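Local coordinates for protein Exo-beta-1,3-glucanase (Streptomyces sp. SirexAA-E, PDB 4PEY) that cleaves laminarin and laminarioligosaccharides as an exo-beta-1,3-glucanase of glycoside hydrolase family 55, releasing glucose and laminaribiose, at residues C498-N501 with D505-Q508. The protein carries 1 engineered substitution. Residues are numbered along the deposited sequence; the frame is centred on the assembly and turned at random.
Sequences CYFN and DIRQ. With BGC (beta-D-glucopyranose), chain B.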
ATOM      1  N   CYS A 498     -17.575   6.081   7.068  1.00 10.78           N
ATOM      2  CA  CYS A 498     -17.794   5.792   8.484  1.00 10.40           C
ATOM      3  C   CYS A 498     -18.692   4.575   8.688  1.00 11.33           C
ATOM      4  O   CYS A 498     -19.541   4.239   7.861  1.00 12.41           O
ATOM      5  CB  CYS A 498     -18.367   7.009   9.234  1.00 11.40           C
ATOM      6  SG  CYS A 498     -20.100   7.435   8.923  1.00 12.21           S
ATOM      7  N   TYR A 499     -18.467   3.908   9.808  1.00 11.88           N
ATOM      8  CA  TYR A 499     -19.236   2.745  10.205  1.00 13.74           C
ATOM      9  C   TYR A 499     -19.124   2.670  11.722  1.00 13.37           C
ATOM     10  O   TYR A 499     -18.419   1.830  12.281  1.00 13.55           O
ATOM     11  CB  TYR A 499     -18.719   1.482   9.509  1.00 14.30           C
ATOM     12  CG  TYR A 499     -19.438   0.194   9.833  1.00 16.21           C
ATOM     13  CD1 TYR A 499     -20.759  -0.018   9.436  1.00 16.59           C
ATOM     14  CD2 TYR A 499     -18.781  -0.833  10.501  1.00 16.22           C
ATOM     15  CE1 TYR A 499     -21.410  -1.219   9.717  1.00 16.88           C
ATOM     16  CE2 TYR A 499     -19.415  -2.025  10.783  1.00 18.16           C
ATOM     17  CZ  TYR A 499     -20.723  -2.216  10.395  1.00 19.37           C
ATOM     18  OH  TYR A 499     -21.326  -3.413  10.687  1.00 23.42           O
ATOM     19  N   PHE A 500     -19.816   3.594  12.382  1.00 12.95           N
ATOM     20  CA  PHE A 500     -19.811   3.647  13.832  1.00 12.84           C
ATOM     21  C   PHE A 500     -20.771   2.585  14.364  1.00 14.72           C
ATOM     22  O   PHE A 500     -21.892   2.889  14.770  1.00 14.52           O
ATOM     23  CB  PHE A 500     -20.192   5.055  14.320  1.00 13.20           C
ATOM     24  CG  PHE A 500     -19.145   6.106  14.031  1.00 13.31           C
ATOM     25  CD1 PHE A 500     -17.999   6.196  14.808  1.00 15.02           C
ATOM     26  CD2 PHE A 500     -19.316   7.017  12.992  1.00 11.95           C
ATOM     27  CE1 PHE A 500     -17.025   7.173  14.546  1.00 15.53           C
ATOM     28  CE2 PHE A 500     -18.352   7.997  12.730  1.00 13.82           C
ATOM     29  CZ  PHE A 500     -17.207   8.070  13.507  1.00 13.82           C
ATOM     30  N   ASN A 501     -20.343   1.326  14.354  1.00 14.92           N
ATOM     31  CA  ASN A 501     -21.282   0.254  14.672  1.00 14.53           C
ATOM     32  C   ASN A 501     -21.470   0.072  16.172  1.00 15.74           C
ATOM     33  O   ASN A 501     -22.517  -0.407  16.605  1.00 18.21           O
ATOM     34  CB  ASN A 501     -20.866  -1.072  14.002  1.00 18.16           C
ATOM     35  CG  ASN A 501     -19.555  -1.634  14.529  1.00 21.21           C
ATOM     36  OD1 ASN A 501     -18.693  -0.906  15.010  1.00 23.61           O
ATOM     37  ND2 ASN A 501     -19.399  -2.951  14.421  1.00 26.81           N
ATOM     38  N   ASP A 505     -25.268   6.493  16.661  1.00 13.67           N
ATOM     39  CA  ASP A 505     -25.787   7.853  16.807  1.00 13.86           C
ATOM     40  C   ASP A 505     -24.702   8.916  16.631  1.00 13.80           C
ATOM     41  O   ASP A 505     -24.994  10.114  16.582  1.00 14.62           O
ATOM     42  CB  ASP A 505     -26.459   8.036  18.163  1.00 17.31           C
ATOM     43  CG  ASP A 505     -27.689   7.181  18.313  1.00 21.64           C
ATOM     44  OD1 ASP A 505     -28.330   6.887  17.281  1.00 22.19           O
ATOM     45  OD2 ASP A 505     -28.014   6.806  19.457  1.00 27.51           O
ATOM     46  N   ILE A 506     -23.455   8.474  16.525  1.00 13.40           N
ATOM     47  CA  ILE A 506     -22.324   9.384  16.392  1.00 13.10           C
ATOM     48  C   ILE A 506     -22.369  10.193  15.093  1.00 13.18           C
ATOM     49  O   ILE A 506     -22.889   9.738  14.062  1.00 13.58           O
ATOM     50  CB  ILE A 506     -20.994   8.589  16.518  1.00 14.13           C
ATOM     51  CG1 ILE A 506     -20.762   8.251  17.996  1.00 14.86           C
ATOM     52  CG2 ILE A 506     -19.777   9.358  15.963  1.00 15.31           C
ATOM     53  CD1 ILE A 506     -19.602   7.322  18.258  1.00 15.63           C
ATOM     54  N   ARG A 507     -21.866  11.419  15.178  1.00 11.95           N
ATOM     55  CA  ARG A 507     -21.674  12.295  14.030  1.00 12.07           C
ATOM     56  C   ARG A 507     -20.192  12.610  13.835  1.00 14.26           C
ATOM     57  O   ARG A 507     -19.472  12.899  14.798  1.00 14.55           O
ATOM     58  CB  ARG A 507     -22.456  13.598  14.211  1.00 13.56           C
ATOM     59  CG  ARG A 507     -23.959  13.397  14.155  1.00 13.40           C
ATOM     60  CD  ARG A 507     -24.380  12.856  12.795  1.00 13.11           C
ATOM     61  NE  ARG A 507     -25.827  12.669  12.686  1.00 14.22           N
ATOM     62  CZ  ARG A 507     -26.460  11.506  12.826  1.00 13.55           C
ATOM     63  NH1 ARG A 507     -25.785  10.385  13.077  1.00 13.74           N
ATOM     64  NH2 ARG A 507     -27.782  11.460  12.692  1.00 13.78           N
ATOM     65  N   GLN A 508     -19.758  12.555  12.581  1.00 12.00           N
ATOM     66  CA  GLN A 508     -18.401  12.918  12.181  1.00 12.30           C
ATOM     67  C   GLN A 508     -18.527  14.233  11.425  1.00 13.55           C
ATOM     68  O   GLN A 508     -19.210  14.274  10.410  1.00 14.33           O
ATOM     69  CB  GLN A 508     -17.791  11.822  11.299  1.00 12.59           C
ATOM     70  CG  GLN A 508     -16.433  12.155  10.677  1.00 13.45           C
ATOM     71  CD  GLN A 508     -15.268  11.989  11.645  1.00 13.39           C
ATOM     72  OE1 GLN A 508     -15.340  11.220  12.612  1.00 13.94           O
ATOM     73  NE2 GLN A 508     -14.183  12.708  11.384  1.00 14.85           N
TER
HETATM   74  C2  BGC B   2     -16.582  -1.911   3.809  1.00 14.67           C
HETATM   75  C3  BGC B   2     -15.924  -2.499   5.050  1.00 15.44           C
HETATM   76  C4  BGC B   2     -16.818  -2.275   6.260  1.00 17.08           C
HETATM   77  C5  BGC B   2     -18.203  -2.829   5.974  1.00 17.39           C
HETATM   78  C6  BGC B   2     -19.117  -2.614   7.173  1.00 22.19           C
HETATM   79  C1  BGC B   2     -18.024  -2.379   3.655  1.00 14.53           C
HETATM   80  O2  BGC B   2     -15.854  -2.332   2.674  1.00 15.22           O
HETATM   81  O3  BGC B   2     -14.675  -1.784   5.178  0.51 17.62           O
HETATM   82  O4  BGC B   2     -16.231  -2.895   7.389  1.00 19.33           O
HETATM   83  O5  BGC B   2     -18.746  -2.154   4.852  1.00 16.42           O
HETATM   84  O6  BGC B   2     -20.379  -3.192   6.908  1.00 23.81           O
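One face of the Phe500 ring is taken by the CG2 methyl of Ile506, which sits 3.5 Å from the ring centroid and only 1° off the normal, a centred CH-pi contact. In the plane of the same ring, Gln508 brings OE1 to the edge, 3.8 Å from Phe500 CZ, and the carboxamide lies within 10° of parallel to the ring. The neighbouring Tyr499 ring has C6 of a bound glucose centred 3.5 Å above one face and CB of Asn501 toward the rim of the opposite one. Tyr461, a substrate-binding residue hydrogen-bonded to this glucose, also meets Tyr499 edge-to-face. Replacing Tyr499 by an alanine is likely to leave the sugar's hydroxymethyl group without its aromatic platform and to cost Tyr461 this edge-to-face partner. Phe500 is the centre of an inverse gamma turn, marked by a weak Asn501 N to Tyr499 O bond, in the loop that leaves strand 489-498 of a parallel beta-helical domain and returns as strand 507-508. Phe500 points toward 505-508, while the preceding Tyr499 turns to the glucan pocket. With CG1 of Ile506 beside the backbone N (chi1 -76°) and CG2 anti to it, the CG2 methyl is presented to the ring, while CD1, on the other branch, reaches Phe500 CD1 at 4.0 Å. The Gln508 amide is fixed from its other end, NE2 donating to the backbone carbonyls of Tyr477 and His510.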